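Local coordinates for enolase from the environmental genome shotgun sequencing of the Sargasso Sea (PDB 2QGY), which belongs to the mandelate racemase/muconate lactonizing branch of the enolase superfamily and probably acts on a carboxylate substrate with the help of a bound magnesium ion, at the interface of chains A and B. Residues are numbered along the deposited sequence; one frame, centred on the assembly and turned at random. Chains: chain A/B, Enolase from the environmental genome shotgun sequencing of the Sargasso Sea.

Contact 1: the interface of chains A and B. Residues chain A 58, 61-62, 65; chain B 62, 65-66, 69.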
loop_
_atom_site.group_PDB
_atom_site.type_symbol
_atom_site.label_atom_id
_atom_site.label_comp_id
_atom_site.label_asym_id
_atom_site.label_seq_id
_atom_site.Cartn_x
_atom_site.Cartn_y
_atom_site.Cartn_z
ATOM N N PHE A 58 13.169 3.672 -4.845
ATOM C CA PHE A 58 13.658 2.993 -3.594
ATOM C C PHE A 58 12.956 1.679 -3.218
ATOM O O PHE A 58 13.299 1.047 -2.196
ATOM C CB PHE A 58 13.737 3.954 -2.380
ATOM C CG PHE A 58 14.716 5.080 -2.585
ATOM C CD1 PHE A 58 16.094 4.870 -2.425
ATOM C CD2 PHE A 58 14.270 6.319 -2.997
ATOM C CE1 PHE A 58 17.005 5.913 -2.653
ATOM C CE2 PHE A 58 15.160 7.356 -3.231
ATOM C CZ PHE A 58 16.527 7.160 -3.050
ATOM N N LYS A 61 13.680 -3.017 -5.886
ATOM C CA LYS A 61 14.184 -4.335 -5.492
ATOM C C LYS A 61 13.179 -5.031 -4.557
ATOM O O LYS A 61 12.982 -6.248 -4.645
ATOM C CB LYS A 61 15.555 -4.205 -4.819
ATOM C CG LYS A 61 16.665 -3.821 -5.799
ATOM C CD LYS A 61 18.063 -4.098 -5.241
ATOM C CE LYS A 61 18.421 -3.154 -4.115
ATOM N NZ LYS A 61 19.877 -3.248 -3.696
ATOM N N GLY A 62 12.538 -4.248 -3.695
ATOM C CA GLY A 62 11.513 -4.770 -2.788
ATOM C C GLY A 62 10.358 -5.383 -3.563
ATOM O O GLY A 62 9.912 -6.488 -3.257
ATOM N N ILE A 65 11.540 -8.702 -5.188
ATOM C CA ILE A 65 11.610 -9.758 -4.196
ATOM C C ILE A 65 10.237 -10.332 -3.841
ATOM O O ILE A 65 10.076 -11.554 -3.712
ATOM C CB ILE A 65 12.404 -9.287 -2.945
ATOM C CG1 ILE A 65 13.882 -9.062 -3.306
ATOM C CG2 ILE A 65 12.207 -10.246 -1.750
ATOM C CD1 ILE A 65 14.584 -10.243 -3.965
ATOM N N GLY B 62 10.915 -8.570 1.183
ATOM C CA GLY B 62 10.708 -7.362 0.405
ATOM C C GLY B 62 10.704 -6.144 1.324
ATOM O O GLY B 62 11.302 -5.114 1.000
ATOM N N ILE B 65 14.321 -5.511 2.409
ATOM C CA ILE B 65 15.078 -4.903 1.305
ATOM C C ILE B 65 14.789 -3.395 1.197
ATOM O O ILE B 65 15.698 -2.572 0.992
ATOM C CB ILE B 65 14.805 -5.643 -0.020
ATOM C CG1 ILE B 65 15.451 -7.041 0.015
ATOM C CG2 ILE B 65 15.316 -4.866 -1.249
ATOM C CD1 ILE B 65 16.892 -7.042 0.429
ATOM N N ILE B 66 13.511 -3.038 1.341
ATOM C CA ILE B 66 13.124 -1.624 1.354
ATOM C C ILE B 66 13.847 -0.906 2.506
ATOM O O ILE B 66 14.465 0.128 2.282
ATOM C CB ILE B 66 11.604 -1.431 1.407
ATOM C CG1 ILE B 66 11.013 -1.783 0.052
ATOM C CG2 ILE B 66 11.279 0.079 1.604
ATOM C CD1 ILE B 66 9.492 -1.945 0.035
ATOM N N GLU B 69 17.468 -0.341 1.525
ATOM C CA GLU B 69 17.580 0.736 0.533
ATOM C C GLU B 69 17.392 2.158 1.152
ATOM O O GLU B 69 18.170 3.085 0.876
ATOM C CB GLU B 69 16.591 0.501 -0.593
ATOM C CG GLU B 69 17.027 -0.595 -1.543
ATOM C CD GLU B 69 18.402 -0.331 -2.213
ATOM O OE1 GLU B 69 18.606 0.767 -2.797
ATOM O OE2 GLU B 69 19.269 -1.237 -2.176
#

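Contact 2: the interface of chains A and B. Residues chain A 54, 56, 59, 99, 253; chain B 94-97.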
loop_
_atom_site.group_PDB
_atom_site.type_symbol
_atom_site.label_atom_id
_atom_site.label_comp_id
_atom_site.label_asym_id
_atom_site.label_seq_id
_atom_site.Cartn_x
_atom_site.Cartn_y
_atom_site.Cartn_z
ATOM N N PHE A 54 4.435 -1.636 -11.864
ATOM C CA PHE A 54 4.615 -0.204 -11.723
ATOM C C PHE A 54 5.721 0.048 -10.690
ATOM O O PHE A 54 5.584 -0.303 -9.532
ATOM C CB PHE A 54 3.307 0.491 -11.353
ATOM C CG PHE A 54 3.509 1.923 -11.035
ATOM C CD1 PHE A 54 3.725 2.825 -12.054
ATOM C CD2 PHE A 54 3.572 2.341 -9.727
ATOM C CE1 PHE A 54 3.941 4.165 -11.787
ATOM C CE2 PHE A 54 3.807 3.711 -9.422
ATOM C CZ PHE A 54 4.001 4.603 -10.460
ATOM N N ILE A 56 8.540 2.019 -8.224
ATOM C CA ILE A 56 8.439 3.141 -7.279
ATOM C C ILE A 56 9.831 3.330 -6.723
ATOM O O ILE A 56 10.491 2.351 -6.379
ATOM C CB ILE A 56 7.419 2.889 -6.143
ATOM C CG1 ILE A 56 6.082 2.383 -6.702
ATOM C CG2 ILE A 56 7.174 4.202 -5.371
ATOM C CD1 ILE A 56 5.074 1.856 -5.627
ATOM N N ARG A 59 11.974 1.281 -4.022
ATOM C CA ARG A 59 11.170 0.096 -3.731
ATOM C C ARG A 59 11.279 -0.935 -4.846
ATOM O O ARG A 59 10.677 -2.027 -4.763
ATOM C CB ARG A 59 9.708 0.518 -3.476
ATOM C CG ARG A 59 9.647 1.413 -2.244
ATOM C CD ARG A 59 8.787 2.684 -2.470
ATOM N NE ARG A 59 7.403 2.336 -2.215
ATOM C CZ ARG A 59 6.462 3.227 -1.926
ATOM N NH1 ARG A 59 5.238 2.809 -1.673
ATOM N NH2 ARG A 59 6.772 4.524 -1.897
ATOM N N LEU A 99 0.578 -0.101 -2.771
ATOM C CA LEU A 99 1.020 0.009 -4.162
ATOM C C LEU A 99 2.094 -0.995 -4.526
ATOM O O LEU A 99 2.028 -1.589 -5.601
ATOM C CB LEU A 99 1.525 1.421 -4.459
ATOM C CG LEU A 99 0.490 2.510 -4.689
ATOM C CD1 LEU A 99 1.185 3.690 -5.364
ATOM C CD2 LEU A 99 -0.710 2.018 -5.582
ATOM N N LYS A 253 -2.547 6.822 -7.860
ATOM C CA LYS A 253 -1.728 6.457 -6.689
ATOM C C LYS A 253 -2.455 5.482 -5.749
ATOM O O LYS A 253 -1.975 5.224 -4.641
ATOM C CB LYS A 253 -1.275 7.736 -5.952
ATOM C CG LYS A 253 -0.362 8.583 -6.868
ATOM C CD LYS A 253 0.596 9.531 -6.192
ATOM C CE LYS A 253 1.212 10.413 -7.283
ATOM N NZ LYS A 253 2.366 11.241 -6.840
ATOM N N ASP B 94 6.632 10.540 -2.514
ATOM C CA ASP B 94 5.884 11.279 -3.550
ATOM C C ASP B 94 4.438 10.770 -3.646
ATOM O O ASP B 94 3.873 10.589 -4.731
ATOM C CB ASP B 94 6.629 11.240 -4.899
ATOM C CG ASP B 94 6.149 12.330 -5.887
ATOM O OD1 ASP B 94 5.985 13.519 -5.485
ATOM O OD2 ASP B 94 5.942 11.989 -7.078
ATOM N N GLY B 95 3.844 10.540 -2.481
ATOM C CA GLY B 95 2.445 10.142 -2.386
ATOM C C GLY B 95 2.118 8.715 -2.781
ATOM O O GLY B 95 0.939 8.370 -2.908
ATOM N N HIS B 96 3.151 7.893 -2.964
ATOM C CA HIS B 96 2.974 6.456 -3.249
ATOM C C HIS B 96 3.046 5.743 -1.939
ATOM O O HIS B 96 4.123 5.656 -1.325
ATOM C CB HIS B 96 4.080 5.939 -4.145
ATOM C CG HIS B 96 4.071 6.549 -5.513
ATOM N ND1 HIS B 96 5.019 7.461 -5.925
ATOM C CD2 HIS B 96 3.208 6.406 -6.546
ATOM C CE1 HIS B 96 4.755 7.834 -7.170
ATOM N NE2 HIS B 96 3.654 7.216 -7.564
ATOM N N ARG B 97 1.915 5.219 -1.517
ATOM C CA ARG B 97 1.775 4.699 -0.170
ATOM C C ARG B 97 1.395 3.233 -0.225
ATOM O O ARG B 97 0.765 2.761 -1.193
ATOM C CB ARG B 97 0.673 5.457 0.570
ATOM C CG ARG B 97 0.995 6.934 0.725
ATOM C CD ARG B 97 0.026 7.629 1.654
ATOM N NE ARG B 97 -1.248 7.896 1.005
ATOM C CZ ARG B 97 -1.622 9.076 0.505
ATOM N NH1 ARG B 97 -0.823 10.144 0.557
ATOM N NH2 ARG B 97 -2.812 9.177 -0.055
HETATM O O HOH W 1 -0.500 6.150 -2.769
#

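Contact 1: the interface of chains A and B
Helix 60-74 of one subunit packs against its counterpart, helix 60-74 of the other, in the family's mandelate racemase/muconate lactonizing N-terminal region, and A:Lys61 meets B:Glu69 at one end of this helix pair. The ammonium nitrogen NZ of A:Lys61 forms a salt bridge and hydrogen bond with the carboxylate oxygen OE2 of B:Glu69 at 2.6 Å. It approaches from above the carboxylate plane, about 45° out of it. The two side chains cross at about a right angle. The lysine chain is bent at its third torsion (chi3 -70°), and the glutamate is bent at chi2 (-59°), which turns its carboxylate toward the lysine tip. A long, flexible lysine suits this place because its aliphatic stem can pack while its tip pairs with charge: its CB lies 3.6 Å from the methyl CG2 of B:Ile65. Nearer the glutamate backbone, the CB of B:Glu69 rests 3.7 Å from the carbonyl O of A:Phe58, a loop residue just ahead of the helix.

Toward the middle of the pair, glycine and branched isoleucine complement each other. With no side chain, A:Gly62 lets B:Ile65 come close to the helix backbone, the methyl CG2 standing 3.8 Å from the glycine N. The exchanged pair is similar, with CG2 of A:Ile65 lying 3.6 Å from N of B:Gly62. B:Ile66 adds a looser contact, its CG1 4.2 Å from CA of A:Gly62. Between these glycine contacts the two Ile65 side chains cross at about a right angle, their CG1 methylenes 4.2 Å apart.

Contact 2: the interface of chains A and B
The carbonyl O of B:His96 is gripped end-on by the guanidinium of A:Arg59, which gives it two hydrogen bonds, from NH2 at 2.9 Å and from NH1 at 3.1 Å. The loop 94-97 that carries this oxygen reaches across the interface of the two chains in this enolase-superfamily protein to A:Lys253. The oxygen lies in the guanidinium plane, while both nitrogens approach it from the same face of the carbonyl plane. Arginine suits the task because its paired N-H groups can converge on one acceptor; bends at chi2 and chi3 (85° at chi3) bring them there, and the methyl CG2 of A:Ile56 lies over one guanidinium face.

The imidazole of B:His96 sits among apolar groups and a lysine stem. The methyl CD1 of A:Leu99 meets the ring edge in plane, 3.6 Å from CD2, whereas CD of A:Lys253 lies over a face, offset toward the rim. A:Phe54 crosses the histidine side chain at about a right angle and brings its ring tip, CZ, 3.9 Å from NE2. A flat, compact ring fits between such neighbours.

A:Lys253 is extended beyond CG, which carries NZ to the carbonyl O of B:Asp94 for a 2.7 Å hydrogen bond; the same ammonium pairs more loosely with the carboxylate OD2 of B:Asp94 at 3.7 Å. At the other end of the lysine, its carbonyl O shares a water with the carbonyl O of B:Gly95 and the backbone N of B:Arg97. Beyond the histidine along the loop, the first backbone N of helix 99-120, from A:Leu99, donates to the carbonyl O of B:Arg97 at 3.3 Å.

The C-alpha centres of contact 1 and contact 2 lie about 13 Å apart, within one two-fold symmetric interface, so each recurs with the chains exchanged. They share no residue, but chain A supplies neighbouring stretches of sequence to both: A:Phe54, A:Ile56 and A:Arg59 of contact 2 lead into helix 60-74 of contact 1, and A:Phe58 of contact 1 lies between them. Contact 1 is mainly helix against helix, whereas contact 2 fits a loop against several segments, including A:Lys253, which directly follows the magnesium ligand A:Glu252. The interface may therefore support the surroundings of the metal site, although the structure alone does not show that the dimer is the working form.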